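Local coordinates for putative uncharacterized protein PH1404 (Pyrococcus horikoshii, PDB 3AF6) that probably acts as a zinc-dependent ribonuclease of the beta-CASP family that terminates archaeal transcription by cutting nascent RNA, at residues Asn361-Gly366 / Glu387-Glu392; Thr373-Pro378 / Glu474-Arg479; Pro455-Gly460 / Ile496-Ala501. All coordinates share one frame; numbering follows the deposited sequence.

Contact 1. Residues Asn361-Gly366 / Glu387-Glu392; sequences NIAITG and ETLVME
Ile362 and Ile364 form two bumps on strand 361-364, and Val390 of strand 388-392 meets both with one methyl. Its CG2 is 4.1 Å from Ile362 CG2 and 4.2 Å from Ile364 CG1, filling the dip between them. The strands are parallel neighbours, 11° apart in direction, within a seven-stranded mixed sheet of the metallo-beta-lactamase fold. Their backbones interlock in the regular parallel pattern: Asn361 O receives Thr388 N, Thr388 O receives Ala363 N, Ala363 O receives Val390 N, and Val390 O receives Thr365 N at 2.8 Å. On the other face a large side chain packs on a small one. Leu389 has CG anti to its backbone N (chi1 179°), which brings CD1 over the low methyl of Ala363, 3.7 Å from CB. Helix 597-606 lies against that same face, with Tyr603 on Leu389 and Leu600 and Val604 on Met391. At the start of the pair, Glu387 folds back at chi2 so that OE2 accepts a weak hydrogen bond from Asn361 N, while OE1 makes a salt bridge with Arg385. At the far end, Thr365 puts CG2 against the backbone of Met391, 3.6 Å from CA. The chain next delivers Asp367, a ligand of both zinc ions. Glu392 stands behind it in the second shell, its side chain about 7 Å from a zinc ion: OE1 bonds to Thr394 OG1, and OE2 to His594 ND1 and the backbone N of Phe368. Its stem is packed too, CG lying 3.4 Å from Gly366 O and 3.9 Å from Thr365 CG2.

Contact 2. Residues Thr373-Pro378 / Glu474-Arg479; sequences TRLLEP and EYLSRR
Glu377 reaches across to Ser477 and Arg478 with an extended side chain. Its CB points toward segment 474-479, and CG then runs alongside Ser477, 4.1 Å from that residue's CB. Beyond CG the chain stays straight (chi2 165°), which carries CD up to the guanidinium of Arg478. There the two oxygens divide the work. OE1 takes NH2 of Arg478 at 2.9 Å in a weak hydrogen bond that is part of the salt bridge. OE2 accepts twice, from Arg478 N at 3.0 Å, nearly in line with its C-O bond, and from Arg478 NE at 3.3 Å, which comes from above the carboxylate plane. The carboxylate and guanidinium planes are 30° apart. Since Ser477 is the N-cap of helix 478-482, with OG making a weak bond to Leu480 N, the acid of Glu377 sits at the helix's N-terminal end, where the backbone N-H groups would probably favour its negative charge. This is a seam between domains: 373-378 belongs to the metallo-beta-lactamase part, its turn marked by an ST motif in which Thr373 OG1 accepts from Leu376 N, and 474-479 belongs to the beta-CASP part. Two residues before Glu377, Leu375 O receives Ser477 N at 2.9 Å, with the donor above the carbonyl plane. Leu375 and Leu476 lie side by side pointing the same way, Leu375 CB being 3.9 Å from Leu476 CD2, and Phe492 also touches Leu375. Leu376 sends CD2 to within 3.4 Å of Tyr475 O, while the phenol of Tyr475 turns away to bond Asp324.

Contact 3. Residues Pro455-Gly460 / Ile496-Ala501; sequences PIYLDG and IFHPVA
Tyr457 and His498 project side by side from neighbouring strands, their ring planes steeply turned at 78° to each other; how closely the rims approach is doubtful in this model. His498 has CG anti to its backbone N (chi1 -176°), which lays the imidazole alongside Tyr457 with NE2 bonded to Glu505. Val500 carries the packing on this side: its CG2 lies 3.6 Å from Tyr457 CB, and its CB lies 3.5 Å from Asp459 OD2, whose polar partners are Tyr533 and Arg506. On the reverse face Ile456 and Leu458 both pack on Phe497. Ile456 runs alongside the ring, its CB 4.2 Å from Phe497 CD2, whereas Leu458 slants across the base of the side chain, CD1 being 3.7 Å from Phe497 CB. Ile496 folds CG1 over the centre of the phenyl face, 3.6 Å above the plane. Between the two faces the parallel backbones are joined by His498 N to Ile456 O at 2.8 Å, Leu458 N to His498 O, and Val500 N to Leu458 O. Strand 497-499 is the outermost strand of the parallel beta-CASP sheet at this end, with 456-459 between it and 516-520. Helix 435-447 covers Ile456, Leu458 and Phe497, Trp463 of helix 462-471 packs on Leu458 and Pro499, and helix 503-511 lies on the face of Tyr457 and Val500.

Following the chain from the N terminus, past the KH domains, the first segment met is 361-366; the chain then passes through 373-378 and returns at 387-392, where contact 1 closes a loop without helix or strand beside the zinc site. Segment 373-378, within that loop, has its partner almost a hundred residues on. After 455-460 in the beta-CASP sheet, 474-479 arrives and closes contact 2, so contacts 1 and 2 cross. Contact 3 closes at 496-501, crossing contact 2 as well but following contact 1 in series. Contacts 1 and 3 are each internal to one sheet, on opposite sides of the chain's centre and about 38 Å apart between centres; contact 2 joins the two domains.

Contact 1. Residues Asn361-Gly366 / Glu387-Glu392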
loop_
_atom_site.group_PDB
_atom_site.type_symbol
_atom_site.label_atom_id
_atom_site.label_comp_id
_atom_site.label_asym_id
_atom_site.label_seq_id
_atom_site.Cartn_x
_atom_site.Cartn_y
_atom_site.Cartn_z
ATOM N N ASN A 361 -18.992 14.193 -2.856
ATOM C CA ASN A 361 -17.610 13.743 -2.821
ATOM C C ASN A 361 -17.176 13.283 -1.445
ATOM O O ASN A 361 -17.345 13.999 -0.454
ATOM C CB ASN A 361 -16.682 14.847 -3.321
ATOM C CG ASN A 361 -17.021 15.277 -4.715
ATOM O OD1 ASN A 361 -18.028 15.958 -4.936
ATOM N ND2 ASN A 361 -16.208 14.859 -5.681
ATOM N N ILE A 362 -16.611 12.080 -1.400
ATOM C CA ILE A 362 -16.135 11.495 -0.159
ATOM C C ILE A 362 -14.624 11.358 -0.212
ATOM O O ILE A 362 -14.055 11.081 -1.267
ATOM C CB ILE A 362 -16.723 10.073 0.055
ATOM C CG1 ILE A 362 -18.251 10.106 -0.045
ATOM C CG2 ILE A 362 -16.316 9.534 1.420
ATOM C CD1 ILE A 362 -18.891 8.719 -0.114
ATOM N N ALA A 363 -13.978 11.568 0.926
ATOM C CA ALA A 363 -12.536 11.401 1.028
ATOM C C ALA A 363 -12.319 10.504 2.239
ATOM O O ALA A 363 -12.709 10.854 3.364
ATOM C CB ALA A 363 -11.841 12.740 1.231
ATOM N N ILE A 364 -11.735 9.335 1.997
ATOM C CA ILE A 364 -11.466 8.375 3.048
ATOM C C ILE A 364 -9.966 8.419 3.283
ATOM O O ILE A 364 -9.142 8.134 2.406
ATOM C CB ILE A 364 -11.918 6.957 2.625
ATOM C CG1 ILE A 364 -13.376 7.005 2.171
ATOM C CG2 ILE A 364 -11.767 5.979 3.783
ATOM C CD1 ILE A 364 -13.732 5.940 1.157
ATOM N N THR A 365 -9.629 8.780 4.500
ATOM C CA THR A 365 -8.266 8.953 4.924
ATOM C C THR A 365 -7.343 7.744 5.106
ATOM O O THR A 365 -6.139 7.841 4.846
ATOM C CB THR A 365 -8.300 9.765 6.198
ATOM O OG1 THR A 365 -7.551 10.958 6.002
ATOM C CG2 THR A 365 -7.764 8.993 7.344
ATOM N N GLY A 366 -7.882 6.606 5.530
ATOM C CA GLY A 366 -7.017 5.469 5.774
ATOM C C GLY A 366 -6.138 5.942 6.924
ATOM O O GLY A 366 -6.582 6.718 7.771
ATOM N N GLU A 387 -17.375 16.996 0.233
ATOM C CA GLU A 387 -18.512 17.158 1.136
ATOM C C GLU A 387 -18.376 16.308 2.389
ATOM O O GLU A 387 -18.676 16.779 3.486
ATOM C CB GLU A 387 -19.827 16.801 0.447
ATOM C CG GLU A 387 -20.343 17.872 -0.485
ATOM C CD GLU A 387 -19.470 18.052 -1.705
ATOM O OE1 GLU A 387 -19.202 19.222 -2.061
ATOM O OE2 GLU A 387 -19.064 17.034 -2.313
ATOM N N THR A 388 -17.919 15.062 2.230
ATOM C CA THR A 388 -17.771 14.145 3.363
ATOM C C THR A 388 -16.346 13.592 3.569
ATOM O O THR A 388 -15.730 13.028 2.648
ATOM C CB THR A 388 -18.737 12.930 3.234
ATOM O OG1 THR A 388 -20.081 13.392 3.083
ATOM C CG2 THR A 388 -18.654 12.036 4.476
ATOM N N LEU A 389 -15.849 13.727 4.796
ATOM C CA LEU A 389 -14.523 13.237 5.136
ATOM C C LEU A 389 -14.560 12.122 6.180
ATOM O O LEU A 389 -15.053 12.317 7.288
ATOM C CB LEU A 389 -13.646 14.374 5.664
ATOM C CG LEU A 389 -12.236 13.912 6.060
ATOM C CD1 LEU A 389 -11.553 13.358 4.822
ATOM C CD2 LEU A 389 -11.419 15.063 6.652
ATOM N N VAL A 390 -14.038 10.954 5.822
ATOM C CA VAL A 390 -13.986 9.828 6.760
ATOM C C VAL A 390 -12.522 9.806 7.159
ATOM O O VAL A 390 -11.670 9.621 6.296
ATOM C CB VAL A 390 -14.340 8.474 6.074
ATOM C CG1 VAL A 390 -14.350 7.362 7.103
ATOM C CG2 VAL A 390 -15.687 8.571 5.373
ATOM N N MET A 391 -12.231 10.002 8.445
ATOM C CA MET A 391 -10.843 10.043 8.900
ATOM C C MET A 391 -10.521 9.094 10.050
ATOM O O MET A 391 -11.398 8.731 10.828
ATOM C CB MET A 391 -10.470 11.482 9.301
ATOM C CG MET A 391 -11.150 11.989 10.576
ATOM S SD MET A 391 -10.826 13.745 10.954
ATOM C CE MET A 391 -9.039 13.781 11.020
ATOM N N GLU A 392 -9.252 8.704 10.166
ATOM C CA GLU A 392 -8.832 7.801 11.228
ATOM C C GLU A 392 -8.776 8.517 12.589
ATOM O O GLU A 392 -8.768 9.743 12.651
ATOM C CB GLU A 392 -7.477 7.177 10.884
ATOM C CG GLU A 392 -6.307 8.132 10.892
ATOM C CD GLU A 392 -5.078 7.538 11.578
ATOM O OE1 GLU A 392 -5.158 7.264 12.792
ATOM O OE2 GLU A 392 -4.034 7.350 10.908
#

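Contact 2. Residues Thr373-Pro378 / Glu474-Arg479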
loop_
_atom_site.group_PDB
_atom_site.type_symbol
_atom_site.label_atom_id
_atom_site.label_comp_id
_atom_site.label_asym_id
_atom_site.label_seq_id
_atom_site.Cartn_x
_atom_site.Cartn_y
_atom_site.Cartn_z
ATOM N N THR A 373 8.193 13.383 7.684
ATOM C CA THR A 373 8.908 12.278 8.318
ATOM C C THR A 373 10.067 11.989 7.378
ATOM O O THR A 373 10.124 12.527 6.274
ATOM C CB THR A 373 8.039 10.989 8.475
ATOM O OG1 THR A 373 7.502 10.607 7.196
ATOM C CG2 THR A 373 6.918 11.205 9.488
ATOM N N ARG A 374 10.984 11.138 7.814
ATOM C CA ARG A 374 12.149 10.798 7.013
ATOM C C ARG A 374 11.786 10.284 5.629
ATOM O O ARG A 374 12.406 10.647 4.635
ATOM C CB ARG A 374 12.963 9.740 7.739
ATOM C CG ARG A 374 13.523 10.183 9.069
ATOM C CD ARG A 374 14.876 10.834 8.864
ATOM N NE ARG A 374 15.666 10.885 10.092
ATOM C CZ ARG A 374 16.993 10.948 10.110
ATOM N NH1 ARG A 374 17.675 10.962 8.967
ATOM N NH2 ARG A 374 17.636 11.005 11.269
ATOM N N LEU A 375 10.768 9.440 5.564
ATOM C CA LEU A 375 10.362 8.843 4.300
ATOM C C LEU A 375 9.267 9.549 3.501
ATOM O O LEU A 375 9.236 9.453 2.270
ATOM C CB LEU A 375 9.917 7.400 4.559
ATOM C CG LEU A 375 10.976 6.360 4.925
ATOM C CD1 LEU A 375 10.344 5.216 5.691
ATOM C CD2 LEU A 375 11.618 5.844 3.648
ATOM N N LEU A 376 8.380 10.271 4.179
ATOM C CA LEU A 376 7.258 10.867 3.476
ATOM C C LEU A 376 6.876 12.318 3.771
ATOM O O LEU A 376 7.343 12.932 4.728
ATOM C CB LEU A 376 6.046 9.962 3.710
ATOM C CG LEU A 376 6.291 8.463 3.490
ATOM C CD1 LEU A 376 5.132 7.679 4.034
ATOM C CD2 LEU A 376 6.485 8.165 2.000
ATOM N N GLU A 377 6.001 12.845 2.923
ATOM C CA GLU A 377 5.495 14.203 3.050
ATOM C C GLU A 377 4.088 14.150 3.648
ATOM O O GLU A 377 3.328 13.208 3.403
ATOM C CB GLU A 377 5.460 14.877 1.678
ATOM C CG GLU A 377 6.831 15.279 1.163
ATOM C CD GLU A 377 6.839 15.593 -0.315
ATOM O OE1 GLU A 377 5.900 16.264 -0.795
ATOM O OE2 GLU A 377 7.795 15.181 -0.999
ATOM N N PRO A 378 3.714 15.174 4.424
ATOM C CA PRO A 378 2.381 15.172 5.030
ATOM C C PRO A 378 1.289 14.889 4.014
ATOM O O PRO A 378 1.430 15.219 2.839
ATOM C CB PRO A 378 2.280 16.565 5.653
ATOM C CG PRO A 378 3.169 17.398 4.779
ATOM C CD PRO A 378 4.352 16.497 4.547
ATOM N N GLU A 474 9.867 7.876 -6.523
ATOM C CA GLU A 474 8.823 8.882 -6.668
ATOM C C GLU A 474 7.776 8.867 -5.552
ATOM O O GLU A 474 7.031 9.833 -5.384
ATOM C CB GLU A 474 8.123 8.732 -8.018
ATOM C CG GLU A 474 8.933 9.251 -9.200
ATOM C CD GLU A 474 8.133 9.258 -10.496
ATOM O OE1 GLU A 474 7.022 9.835 -10.508
ATOM O OE2 GLU A 474 8.614 8.689 -11.503
ATOM N N TYR A 475 7.708 7.778 -4.793
ATOM C CA TYR A 475 6.735 7.690 -3.718
ATOM C C TYR A 475 7.285 8.145 -2.379
ATOM O O TYR A 475 6.559 8.228 -1.390
ATOM C CB TYR A 475 6.160 6.270 -3.627
ATOM C CG TYR A 475 5.016 6.063 -4.594
ATOM C CD1 TYR A 475 5.247 5.648 -5.912
ATOM C CD2 TYR A 475 3.702 6.381 -4.220
ATOM C CE1 TYR A 475 4.199 5.562 -6.838
ATOM C CE2 TYR A 475 2.648 6.299 -5.134
ATOM C CZ TYR A 475 2.908 5.894 -6.441
ATOM O OH TYR A 475 1.882 5.864 -7.349
ATOM N N LEU A 476 8.573 8.452 -2.349
ATOM C CA LEU A 476 9.206 8.939 -1.129
ATOM C C LEU A 476 9.229 10.462 -1.196
ATOM O O LEU A 476 8.841 11.060 -2.207
ATOM C CB LEU A 476 10.636 8.394 -1.004
ATOM C CG LEU A 476 10.760 6.898 -0.670
ATOM C CD1 LEU A 476 12.214 6.446 -0.832
ATOM C CD2 LEU A 476 10.278 6.633 0.763
ATOM N N SER A 477 9.661 11.091 -0.112
ATOM C CA SER A 477 9.746 12.543 -0.080
ATOM C C SER A 477 10.742 12.984 -1.144
ATOM O O SER A 477 11.667 12.240 -1.486
ATOM C CB SER A 477 10.224 13.019 1.286
ATOM O OG SER A 477 11.519 12.515 1.546
ATOM N N ARG A 478 10.543 14.192 -1.663
ATOM C CA ARG A 478 11.412 14.760 -2.681
ATOM C C ARG A 478 12.888 14.688 -2.310
ATOM O O ARG A 478 13.732 14.420 -3.162
ATOM C CB ARG A 478 11.012 16.211 -2.942
ATOM C CG ARG A 478 9.915 16.346 -3.976
ATOM C CD ARG A 478 9.255 17.702 -3.923
ATOM N NE ARG A 478 8.409 17.853 -2.745
ATOM C CZ ARG A 478 7.594 18.884 -2.543
ATOM N NH1 ARG A 478 7.514 19.866 -3.437
ATOM N NH2 ARG A 478 6.845 18.925 -1.451
ATOM N N ARG A 479 13.199 14.920 -1.040
ATOM C CA ARG A 479 14.584 14.871 -0.593
ATOM C C ARG A 479 15.145 13.467 -0.743
ATOM O O ARG A 479 16.069 13.227 -1.524
ATOM C CB ARG A 479 14.694 15.315 0.865
ATOM C CG ARG A 479 16.129 15.429 1.348
ATOM C CD ARG A 479 16.239 16.230 2.639
ATOM N NE ARG A 479 16.108 15.393 3.830
ATOM C CZ ARG A 479 16.235 15.844 5.075
ATOM N NH1 ARG A 479 16.493 17.132 5.286
ATOM N NH2 ARG A 479 16.124 15.009 6.108
#

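Contact 3. Residues Pro455-Gly460 / Ile496-Ala501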
loop_
_atom_site.group_PDB
_atom_site.type_symbol
_atom_site.label_atom_id
_atom_site.label_comp_id
_atom_site.label_asym_id
_atom_site.label_seq_id
_atom_site.Cartn_x
_atom_site.Cartn_y
_atom_site.Cartn_z
ATOM N N PRO A 455 26.296 -3.612 15.665
ATOM C CA PRO A 455 25.600 -3.862 14.397
ATOM C C PRO A 455 24.073 -3.817 14.513
ATOM O O PRO A 455 23.516 -3.934 15.606
ATOM C CB PRO A 455 26.101 -5.245 14.014
ATOM C CG PRO A 455 26.143 -5.929 15.354
ATOM C CD PRO A 455 26.782 -4.877 16.249
ATOM N N ILE A 456 23.399 -3.649 13.379
ATOM C CA ILE A 456 21.941 -3.602 13.381
ATOM C C ILE A 456 21.379 -4.688 12.468
ATOM O O ILE A 456 21.549 -4.644 11.247
ATOM C CB ILE A 456 21.402 -2.220 12.909
ATOM C CG1 ILE A 456 22.109 -1.089 13.663
ATOM C CG2 ILE A 456 19.898 -2.130 13.175
ATOM C CD1 ILE A 456 21.844 0.282 13.083
ATOM N N TYR A 457 20.706 -5.659 13.078
ATOM C CA TYR A 457 20.108 -6.769 12.347
ATOM C C TYR A 457 18.658 -6.511 11.944
ATOM O O TYR A 457 17.856 -6.022 12.741
ATOM C CB TYR A 457 20.182 -8.040 13.188
ATOM C CG TYR A 457 21.591 -8.480 13.502
ATOM C CD1 TYR A 457 22.104 -8.372 14.797
ATOM C CD2 TYR A 457 22.413 -9.010 12.509
ATOM C CE1 TYR A 457 23.401 -8.788 15.090
ATOM C CE2 TYR A 457 23.707 -9.427 12.793
ATOM C CZ TYR A 457 24.192 -9.316 14.080
ATOM O OH TYR A 457 25.463 -9.750 14.362
ATOM N N LEU A 458 18.333 -6.852 10.702
ATOM C CA LEU A 458 16.989 -6.677 10.172
ATOM C C LEU A 458 16.396 -8.067 9.939
ATOM O O LEU A 458 16.858 -8.810 9.069
ATOM C CB LEU A 458 17.051 -5.903 8.850
ATOM C CG LEU A 458 17.888 -4.616 8.841
ATOM C CD1 LEU A 458 17.750 -3.933 7.481
ATOM C CD2 LEU A 458 17.433 -3.677 9.961
ATOM N N ASP A 459 15.366 -8.419 10.701
ATOM C CA ASP A 459 14.769 -9.742 10.568
ATOM C C ASP A 459 13.263 -9.751 10.320
ATOM O O ASP A 459 12.513 -9.048 10.994
ATOM C CB ASP A 459 15.053 -10.550 11.837
ATOM C CG ASP A 459 15.200 -12.033 11.567
ATOM O OD1 ASP A 459 14.782 -12.485 10.475
ATOM O OD2 ASP A 459 15.727 -12.740 12.456
ATOM N N GLY A 460 12.824 -10.552 9.353
ATOM C CA GLY A 460 11.402 -10.663 9.095
ATOM C C GLY A 460 10.856 -10.036 7.835
ATOM O O GLY A 460 9.743 -9.507 7.840
ATOM N N ILE A 496 25.656 -0.740 7.286
ATOM C CA ILE A 496 25.474 -0.851 8.731
ATOM C C ILE A 496 24.351 -1.821 9.092
ATOM O O ILE A 496 24.243 -2.274 10.235
ATOM C CB ILE A 496 25.152 0.514 9.351
ATOM C CG1 ILE A 496 23.737 0.942 8.959
ATOM C CG2 ILE A 496 26.162 1.543 8.868
ATOM C CD1 ILE A 496 23.250 2.161 9.690
ATOM N N PHE A 497 23.505 -2.126 8.116
ATOM C CA PHE A 497 22.405 -3.055 8.335
ATOM C C PHE A 497 22.806 -4.446 7.864
ATOM O O PHE A 497 23.285 -4.626 6.739
ATOM C CB PHE A 497 21.155 -2.613 7.567
ATOM C CG PHE A 497 20.695 -1.227 7.900
ATOM C CD1 PHE A 497 20.811 -0.201 6.961
ATOM C CD2 PHE A 497 20.157 -0.939 9.152
ATOM C CE1 PHE A 497 20.396 1.092 7.268
ATOM C CE2 PHE A 497 19.741 0.350 9.468
ATOM C CZ PHE A 497 19.860 1.368 8.526
ATOM N N HIS A 498 22.614 -5.429 8.736
ATOM C CA HIS A 498 22.930 -6.812 8.411
ATOM C C HIS A 498 21.633 -7.615 8.375
ATOM O O HIS A 498 21.050 -7.928 9.416
ATOM C CB HIS A 498 23.871 -7.413 9.456
ATOM C CG HIS A 498 24.319 -8.804 9.132
ATOM N ND1 HIS A 498 25.208 -9.083 8.116
ATOM C CD2 HIS A 498 23.998 -9.998 9.688
ATOM C CE1 HIS A 498 25.419 -10.386 8.064
ATOM N NE2 HIS A 498 24.696 -10.964 9.007
ATOM N N PRO A 499 21.154 -7.945 7.171
ATOM C CA PRO A 499 19.919 -8.718 7.028
ATOM C C PRO A 499 20.124 -10.112 7.589
ATOM O O PRO A 499 21.026 -10.819 7.146
ATOM C CB PRO A 499 19.706 -8.757 5.517
ATOM C CG PRO A 499 20.408 -7.526 5.033
ATOM C CD PRO A 499 21.661 -7.519 5.860
ATOM N N VAL A 500 19.309 -10.506 8.566
ATOM C CA VAL A 500 19.419 -11.845 9.154
ATOM C C VAL A 500 19.013 -12.863 8.088
ATOM O O VAL A 500 17.835 -12.985 7.749
ATOM C CB VAL A 500 18.506 -12.000 10.383
ATOM C CG1 VAL A 500 18.734 -13.355 11.032
ATOM C CG2 VAL A 500 18.785 -10.880 11.379
ATOM N N ALA A 501 20.003 -13.587 7.575
ATOM C CA ALA A 501 19.819 -14.571 6.510
ATOM C C ALA A 501 18.945 -15.810 6.751
ATOM O O ALA A 501 18.247 -16.250 5.835
ATOM C CB ALA A 501 21.187 -15.013 6.004
#